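Local atomic coordinates of transcriptional regulator (Corynebacterium diphtheriae, PDB entry 3LMM), a protein that is of unknown function but probably acts as a multidomain transcriptional regulator, combining a Schlafen/AlbA_2-type region with regions related to helix-turn-helix proteins. Residues M75-G80 with D146-R151; S243-H248 with R323-D328; V277-N282 with P294-L299. All coordinates share one frame; numbering follows the deposited sequence.

Contact 1 of 3, residues M75-G80 with D146-R151; sequences MANTPG and DRLRWR
Asn77, Trp150 and Arg151 give the largest areas to this contact, in which the C-terminal end of helix 62-77 and the turn after it lie against the residues around strand 149-151. Both segments belong to the Schlafen/AlbA_2 family region, and the helix end is joined here to the short two-stranded piece 149-151/156-158. The amide of Asn77 makes the one hydrogen bond between the two segments: ND2 donates to Arg149 O over 3.1 Å, with an N-H...O angle of 148°. Leu148 CD1 lies against the same amide, 3.5 Å from Asn77 ND2. Since Asn77 OD1 also accepts from the backbone N of Ile141, both ends of this buried group are satisfied and its rotation is fixed; asparagine suits the place because a short stem carries both a donor and an acceptor.

Trp150 works by bulk. Its CB sits 3.5 Å from Thr78 CG2, and Pro79 CD comes in obliquely at Trp150 CE3, 3.8 Å away, a plain apolar contact. Asn77 O lies near the plane of that indole, at its edge, and is itself bonded by Trp164 NE1.

Arg151 divides its length between two tasks. Its aliphatic base packs on the selenomethionine Met75, whose CE is 3.9 Å from Arg151 CB and whose SE is 4.0 Å from Arg151 CG. Beyond CG the chain bends, with CD turned back (chi2 -62°), and the guanidinium leads away to a salt bridge from NH2 to Asp41. Because Asp41 belongs to the cobalt site and the Arg151 side chain comes within about 5 Å of the ion, this carboxylate probably offsets the repulsion between two nearby positive charges, while the aliphatic stem of the arginine is held by the helix end.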
# COMPACT_ATOMS: atom_id res chain seq x y z
N MSE A 75 15.15 4.88 9.29
CA MSE A 75 15.80 3.70 9.79
C MSE A 75 15.66 2.54 8.83
O MSE A 75 16.64 2.10 8.23
CB MSE A 75 15.22 3.32 11.14
CG MSE A 75 16.15 2.47 11.94
SE MSE A 75 17.72 3.44 12.48
CE MSE A 75 18.92 2.96 11.06
N ALA A 76 14.42 2.07 8.67
CA ALA A 76 14.15 0.96 7.78
C ALA A 76 14.84 1.12 6.43
O ALA A 76 15.18 0.14 5.78
CB ALA A 76 12.64 0.80 7.59
N ASN A 77 15.05 2.37 6.01
CA ASN A 77 15.70 2.62 4.73
C ASN A 77 17.20 2.49 4.79
O ASN A 77 17.83 2.27 3.77
CB ASN A 77 15.40 4.02 4.21
CG ASN A 77 14.01 4.15 3.68
OD1 ASN A 77 13.51 3.24 3.02
ND2 ASN A 77 13.38 5.29 3.94
N THR A 78 17.80 2.67 5.95
CA THR A 78 19.25 2.54 6.00
C THR A 78 19.55 1.06 6.22
O THR A 78 18.87 0.39 7.00
CB THR A 78 19.86 3.32 7.16
OG1 THR A 78 20.28 2.39 8.16
CG2 THR A 78 18.85 4.24 7.78
N PRO A 79 20.57 0.52 5.53
CA PRO A 79 20.84 -0.90 5.75
C PRO A 79 21.16 -1.24 7.21
O PRO A 79 21.79 -0.46 7.93
CB PRO A 79 22.00 -1.18 4.80
CG PRO A 79 22.75 0.12 4.81
CD PRO A 79 21.63 1.15 4.72
N GLY A 80 20.68 -2.40 7.65
CA GLY A 80 20.92 -2.84 9.01
C GLY A 80 19.85 -2.34 9.95
O GLY A 80 19.82 -2.72 11.12
N ASP A 146 6.30 11.62 1.19
CA ASP A 146 6.79 10.94 -0.01
C ASP A 146 8.28 11.14 -0.24
O ASP A 146 8.73 11.32 -1.37
CB ASP A 146 6.03 11.40 -1.25
CG ASP A 146 4.85 10.52 -1.55
OD1 ASP A 146 4.17 10.75 -2.57
OD2 ASP A 146 4.59 9.59 -0.75
N ARG A 147 9.05 11.10 0.85
CA ARG A 147 10.50 11.26 0.75
C ARG A 147 11.16 9.93 1.08
O ARG A 147 10.59 9.08 1.77
CB ARG A 147 10.99 12.34 1.72
CG ARG A 147 10.23 13.64 1.64
CD ARG A 147 10.68 14.65 2.70
NE ARG A 147 10.67 14.08 4.05
CZ ARG A 147 10.92 14.76 5.17
NH1 ARG A 147 11.18 16.06 5.12
NH2 ARG A 147 10.90 14.15 6.35
N LEU A 148 12.36 9.77 0.56
CA LEU A 148 13.14 8.56 0.76
C LEU A 148 14.51 8.94 1.30
O LEU A 148 15.41 9.30 0.54
CB LEU A 148 13.27 7.84 -0.58
CG LEU A 148 14.29 6.71 -0.62
CD1 LEU A 148 13.97 5.73 0.49
CD2 LEU A 148 14.25 6.02 -1.98
N ARG A 149 14.67 8.89 2.62
CA ARG A 149 15.94 9.24 3.23
C ARG A 149 16.35 8.17 4.25
O ARG A 149 15.53 7.38 4.71
CB ARG A 149 15.84 10.63 3.89
CG ARG A 149 14.46 11.00 4.40
CD ARG A 149 14.18 12.50 4.21
NE ARG A 149 14.86 13.34 5.19
CZ ARG A 149 15.15 14.63 5.01
NH1 ARG A 149 15.76 15.32 5.97
NH2 ARG A 149 14.84 15.23 3.87
N TRP A 150 17.64 8.13 4.57
CA TRP A 150 18.14 7.15 5.52
C TRP A 150 19.07 7.76 6.56
O TRP A 150 19.68 8.79 6.31
CB TRP A 150 18.87 6.04 4.77
CG TRP A 150 20.00 6.52 3.90
CD1 TRP A 150 20.47 7.80 3.76
CD2 TRP A 150 20.79 5.70 3.05
NE1 TRP A 150 21.52 7.82 2.86
CE2 TRP A 150 21.74 6.54 2.41
CE3 TRP A 150 20.80 4.33 2.75
CZ2 TRP A 150 22.68 6.07 1.50
CZ3 TRP A 150 21.73 3.86 1.85
CH2 TRP A 150 22.66 4.72 1.23
N ARG A 151 19.19 7.11 7.72
CA ARG A 151 20.06 7.58 8.80
C ARG A 151 21.53 7.76 8.43
O ARG A 151 22.14 6.89 7.80
CB ARG A 151 19.99 6.58 9.97
CG ARG A 151 18.99 6.91 11.06
CD ARG A 151 19.32 8.23 11.73
NE ARG A 151 19.18 8.21 13.19
CZ ARG A 151 20.15 7.88 14.05
NH1 ARG A 151 21.35 7.53 13.59
NH2 ARG A 151 19.93 7.93 15.36

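Contact 2 of 3, residues S243-H248 with R323-D328; sequences SIFDVH and RWIELD
Phe245 and Arg323 cross obliquely on one face of the sheet, their ring and guanidinium planes 58° apart. The ring turns its edge to the arginine: Phe245 CE2 is 3.6 Å from Arg323 CB, which lies in the ring plane, and the same CE2 stands 4.1 Å above the guanidinium, over its centre. Bends at chi2 and chi3 bring the guanidinium beneath the CE2 edge of the ring, so that CB and the guanidinium face meet that edge while NE is salt-bridged to Asp321. Ile325 CD1 lies obliquely near the base of the ring, 3.7 Å from Phe245 CB.

All this rests on two parallel neighbours in a six-stranded mixed sheet, strands 240-245 and 320-325, whose short segments here run 18° apart. Residues 323-328 fall in a region related to the RecG C-terminal family, of the histidine-kinase clan. Ser243 faces Arg323, Ile244 faces Trp324 and Phe245 faces Ile325. Bonds from Trp324 N to Ser243 O and from Phe245 N to Trp324 O (2.7 Å) join the strands, the second nearly along the C=O axis. Backbone bonding continues through Glu326 N to Phe245 O and Leu327 N to Asp246 O (3.2 Å).

On the opposite face Ile244 and Trp324 project toward helix 264-278, where both touch Val278; branched and aromatic carbon suits such a sheet-helix interface. Glu326 reaches over the same side, its OE2 3.8 Å from Ile244 CG2 and salt-bridged to Lys280. Nearer the surface, Val247 CG2 approaches Asp328 OD2 at 3.6 Å.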
# COMPACT_ATOMS: atom_id res chain seq x y z
N SER A 243 -8.84 -12.92 -23.10
CA SER A 243 -9.78 -13.81 -23.78
C SER A 243 -11.20 -13.38 -23.46
O SER A 243 -11.70 -13.60 -22.36
CB SER A 243 -9.60 -15.26 -23.31
OG SER A 243 -8.33 -15.77 -23.67
N ILE A 244 -11.86 -12.77 -24.44
CA ILE A 244 -13.23 -12.28 -24.31
C ILE A 244 -14.26 -13.38 -24.48
O ILE A 244 -14.35 -13.99 -25.53
CB ILE A 244 -13.51 -11.24 -25.37
CG1 ILE A 244 -12.55 -10.06 -25.20
CG2 ILE A 244 -14.98 -10.84 -25.33
CD1 ILE A 244 -12.45 -9.20 -26.43
N PHE A 245 -15.08 -13.59 -23.46
CA PHE A 245 -16.11 -14.61 -23.52
C PHE A 245 -17.48 -14.00 -23.68
O PHE A 245 -17.67 -12.80 -23.53
CB PHE A 245 -16.09 -15.44 -22.25
CG PHE A 245 -14.97 -16.42 -22.19
CD1 PHE A 245 -15.06 -17.63 -22.86
CD2 PHE A 245 -13.83 -16.14 -21.44
CE1 PHE A 245 -14.03 -18.55 -22.78
CE2 PHE A 245 -12.79 -17.05 -21.35
CZ PHE A 245 -12.89 -18.26 -22.02
N ASP A 246 -18.46 -14.84 -23.98
CA ASP A 246 -19.81 -14.35 -24.14
C ASP A 246 -20.53 -14.48 -22.81
O ASP A 246 -21.33 -13.62 -22.43
CB ASP A 246 -20.51 -15.15 -25.25
CG ASP A 246 -21.78 -14.49 -25.73
OD1 ASP A 246 -21.85 -13.23 -25.74
OD2 ASP A 246 -22.70 -15.23 -26.15
N VAL A 247 -20.23 -15.55 -22.08
CA VAL A 247 -20.83 -15.78 -20.78
C VAL A 247 -20.02 -16.83 -20.00
O VAL A 247 -19.50 -17.78 -20.58
CB VAL A 247 -22.33 -16.19 -20.91
CG1 VAL A 247 -22.46 -17.46 -21.72
CG2 VAL A 247 -22.96 -16.34 -19.53
N HIS A 248 -19.89 -16.62 -18.69
CA HIS A 248 -19.13 -17.54 -17.84
C HIS A 248 -19.57 -18.95 -18.13
O HIS A 248 -20.57 -19.41 -17.58
CB HIS A 248 -19.35 -17.21 -16.35
CG HIS A 248 -18.54 -18.06 -15.42
ND1 HIS A 248 -17.17 -18.20 -15.53
CD2 HIS A 248 -18.90 -18.80 -14.35
CE1 HIS A 248 -16.73 -19.00 -14.58
NE2 HIS A 248 -17.76 -19.38 -13.84
N ARG A 323 -9.61 -12.92 -18.45
CA ARG A 323 -10.76 -13.11 -19.31
C ARG A 323 -11.86 -12.13 -18.93
O ARG A 323 -11.97 -11.73 -17.77
CB ARG A 323 -11.30 -14.56 -19.27
CG ARG A 323 -11.50 -15.17 -17.90
CD ARG A 323 -10.22 -15.81 -17.40
NE ARG A 323 -9.82 -17.01 -18.16
CZ ARG A 323 -10.49 -18.16 -18.16
NH1 ARG A 323 -11.61 -18.28 -17.45
NH2 ARG A 323 -10.02 -19.18 -18.86
N TRP A 324 -12.64 -11.74 -19.92
CA TRP A 324 -13.73 -10.79 -19.76
C TRP A 324 -15.04 -11.43 -20.18
O TRP A 324 -15.15 -11.93 -21.30
CB TRP A 324 -13.45 -9.57 -20.62
CG TRP A 324 -14.57 -8.60 -20.65
CD1 TRP A 324 -15.69 -8.67 -21.43
CD2 TRP A 324 -14.70 -7.43 -19.87
NE1 TRP A 324 -16.52 -7.60 -21.18
CE2 TRP A 324 -15.93 -6.82 -20.22
CE3 TRP A 324 -13.90 -6.83 -18.89
CZ2 TRP A 324 -16.37 -5.63 -19.63
CZ3 TRP A 324 -14.34 -5.65 -18.31
CH2 TRP A 324 -15.56 -5.06 -18.68
N ILE A 325 -16.04 -11.39 -19.31
CA ILE A 325 -17.35 -11.96 -19.62
C ILE A 325 -18.33 -10.88 -20.05
O ILE A 325 -18.74 -10.05 -19.24
CB ILE A 325 -17.94 -12.65 -18.41
CG1 ILE A 325 -16.86 -13.50 -17.76
CG2 ILE A 325 -19.10 -13.52 -18.82
CD1 ILE A 325 -16.16 -14.36 -18.73
N GLU A 326 -18.73 -10.91 -21.32
CA GLU A 326 -19.65 -9.92 -21.87
C GLU A 326 -20.96 -9.68 -21.14
O GLU A 326 -21.19 -8.61 -20.60
CB GLU A 326 -19.97 -10.28 -23.32
CG GLU A 326 -18.82 -10.11 -24.29
CD GLU A 326 -18.59 -8.66 -24.68
OE1 GLU A 326 -19.53 -8.04 -25.22
OE2 GLU A 326 -17.47 -8.15 -24.45
N LEU A 327 -21.83 -10.69 -21.16
CA LEU A 327 -23.14 -10.60 -20.56
C LEU A 327 -23.19 -10.39 -19.04
O LEU A 327 -24.21 -9.95 -18.50
CB LEU A 327 -23.97 -11.83 -20.95
CG LEU A 327 -24.23 -11.94 -22.46
CD1 LEU A 327 -25.01 -13.21 -22.78
CD2 LEU A 327 -25.01 -10.72 -22.93
N ASP A 328 -22.10 -10.69 -18.36
CA ASP A 328 -22.06 -10.52 -16.91
C ASP A 328 -21.24 -9.32 -16.50
O ASP A 328 -21.18 -8.96 -15.33
CB ASP A 328 -21.50 -11.79 -16.26
CG ASP A 328 -22.47 -12.94 -16.32
OD1 ASP A 328 -23.62 -12.75 -15.86
OD2 ASP A 328 -22.10 -14.04 -16.83

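Contact 3 of 3, residues V277-N282 with P294-L299; sequences VVNKNN and PEIPRL
The foot of a beta hairpin, strands 282-286 and 289-293, is where Lys280 and Asn281 on the incoming chain meet Glu295 and Pro294 on the outgoing one. Helix 264-278 ends just before, and the chain turns sharply in an inverse gamma turn centred on Asn279, with Lys280 N bonded to Val278 O. Asn281 follows, and its CB packs 3.9 Å from Pro294 CB, bringing the two ends of the hairpin together.

The polar link is a salt bridge from Lys280 NZ to Glu295 OE2 at 2.7 Å, meeting the oxygen nearly along its C-O bond. The lysine chain is extended until a turn at chi4 (58°) directs NZ; it is poorly ordered, so these details are approximate. Glu295 uses its other oxygen, OE1, for a hydrogen bond with Ser329 OG, so each carboxylate oxygen has its own partner. A few residues on, Arg298 returns toward the gamma turn: Asn279 O lies at the edge of its guanidinium, 3.5 Å from NH1, and Pro294 CB lies over one face, toward its rim. Trp324 of the sheet packs against Asn279, Lys280 and Glu295. Pro297 occupies the N-cap position, just before helix 298-311, and the whole is a beta hairpin inserted between two helices, its two ends closed against each other.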
# COMPACT_ATOMS: atom_id res chain seq x y z
N VAL A 277 -11.35 -1.04 -24.59
CA VAL A 277 -12.38 -1.21 -25.60
C VAL A 277 -13.43 -2.23 -25.20
O VAL A 277 -14.61 -2.08 -25.50
CB VAL A 277 -11.78 -1.69 -26.93
CG1 VAL A 277 -12.89 -1.96 -27.95
CG2 VAL A 277 -10.78 -0.67 -27.44
N VAL A 278 -12.97 -3.29 -24.55
CA VAL A 278 -13.85 -4.35 -24.12
C VAL A 278 -14.74 -3.82 -23.02
O VAL A 278 -15.90 -4.23 -22.90
CB VAL A 278 -13.02 -5.52 -23.61
CG1 VAL A 278 -13.91 -6.67 -23.23
CG2 VAL A 278 -12.03 -5.93 -24.68
N ASN A 279 -14.19 -2.92 -22.22
CA ASN A 279 -14.93 -2.31 -21.13
C ASN A 279 -15.94 -1.32 -21.71
O ASN A 279 -15.90 -0.13 -21.44
CB ASN A 279 -14.00 -1.57 -20.20
CG ASN A 279 -14.60 -1.39 -18.84
OD1 ASN A 279 -13.98 -0.83 -17.94
ND2 ASN A 279 -15.81 -1.87 -18.67
N LYS A 280 -16.85 -1.88 -22.52
CA LYS A 280 -17.91 -1.17 -23.22
C LYS A 280 -18.25 0.26 -22.77
O LYS A 280 -18.19 1.17 -23.60
CB LYS A 280 -19.18 -2.01 -23.20
CG LYS A 280 -19.00 -3.39 -23.81
CD LYS A 280 -20.21 -4.26 -23.53
CE LYS A 280 -19.85 -5.73 -23.65
NZ LYS A 280 -18.74 -6.09 -22.71
N ASN A 281 -18.62 0.45 -21.51
CA ASN A 281 -18.96 1.80 -21.02
C ASN A 281 -20.30 2.37 -21.54
O ASN A 281 -20.38 2.90 -22.65
CB ASN A 281 -17.80 2.75 -21.35
CG ASN A 281 -18.23 4.19 -21.52
OD1 ASN A 281 -19.06 4.70 -20.77
ND2 ASN A 281 -17.65 4.87 -22.51
N ASN A 282 -21.34 2.27 -20.71
CA ASN A 282 -22.66 2.75 -21.07
C ASN A 282 -23.07 4.06 -20.39
O ASN A 282 -22.45 4.50 -19.42
CB ASN A 282 -23.70 1.67 -20.77
CG ASN A 282 -23.42 0.95 -19.47
OD1 ASN A 282 -23.13 1.58 -18.47
ND2 ASN A 282 -23.50 -0.38 -19.49
N PRO A 294 -18.18 3.39 -17.47
CA PRO A 294 -17.78 2.04 -17.91
C PRO A 294 -18.37 0.87 -17.09
O PRO A 294 -18.72 1.03 -15.92
CB PRO A 294 -16.25 2.10 -17.86
CG PRO A 294 -15.97 3.12 -16.81
CD PRO A 294 -17.02 4.19 -17.04
N GLU A 295 -18.48 -0.29 -17.72
CA GLU A 295 -19.02 -1.49 -17.08
C GLU A 295 -18.36 -1.73 -15.75
O GLU A 295 -18.95 -2.29 -14.84
CB GLU A 295 -18.79 -2.72 -17.94
CG GLU A 295 -19.28 -2.63 -19.36
CD GLU A 295 -20.05 -3.86 -19.74
OE1 GLU A 295 -21.16 -4.02 -19.19
OE2 GLU A 295 -19.54 -4.66 -20.57
N ILE A 296 -17.08 -1.39 -15.66
CA ILE A 296 -16.38 -1.50 -14.39
C ILE A 296 -15.38 -0.35 -14.31
O ILE A 296 -14.67 -0.07 -15.27
CB ILE A 296 -15.68 -2.87 -14.17
CG1 ILE A 296 -14.56 -3.09 -15.17
CG2 ILE A 296 -16.69 -3.99 -14.29
CD1 ILE A 296 -13.90 -4.46 -14.97
N PRO A 297 -15.35 0.35 -13.17
CA PRO A 297 -14.44 1.48 -12.99
C PRO A 297 -13.02 1.26 -13.46
O PRO A 297 -12.32 0.38 -12.97
CB PRO A 297 -14.53 1.75 -11.49
CG PRO A 297 -15.01 0.43 -10.91
CD PRO A 297 -16.03 -0.01 -11.91
N ARG A 298 -12.60 2.07 -14.43
CA ARG A 298 -11.26 1.99 -14.99
C ARG A 298 -10.18 1.69 -13.94
O ARG A 298 -9.38 0.76 -14.10
CB ARG A 298 -10.95 3.29 -15.72
CG ARG A 298 -11.84 3.51 -16.93
CD ARG A 298 -11.29 2.77 -18.12
NE ARG A 298 -12.34 2.35 -19.06
CZ ARG A 298 -13.06 3.18 -19.80
NH1 ARG A 298 -13.99 2.69 -20.62
NH2 ARG A 298 -12.87 4.49 -19.72
N LEU A 299 -10.17 2.47 -12.87
CA LEU A 299 -9.21 2.29 -11.79
C LEU A 299 -9.18 0.85 -11.31
O LEU A 299 -8.11 0.23 -11.23
CB LEU A 299 -9.58 3.17 -10.61
CG LEU A 299 -8.61 3.04 -9.45
CD1 LEU A 299 -7.33 3.81 -9.78
CD2 LEU A 299 -9.26 3.57 -8.19

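How the contacts relate
Contacts 2 and 3 form one neighbourhood, their centres about 13 Å apart. Along the chain, contact 3 falls within the long connection between the paired strands of contact 2. Lys280 NZ of contact 3 reaches Glu326 OE2 of contact 2 at 3.0 Å, so the lysine bridges two carboxylates, and Trp324 brings the sheet against the helix end and turn. Contact 1 stands apart, on the opposite side of the chain's centre: its centre is about 46 Å from that of contact 2 and about 40 Å from that of contact 3, with nearest atoms about 29 and 15 Å apart. Of the three it lies nearest the cobalt ion, about 5 Å from the Arg151 side chain.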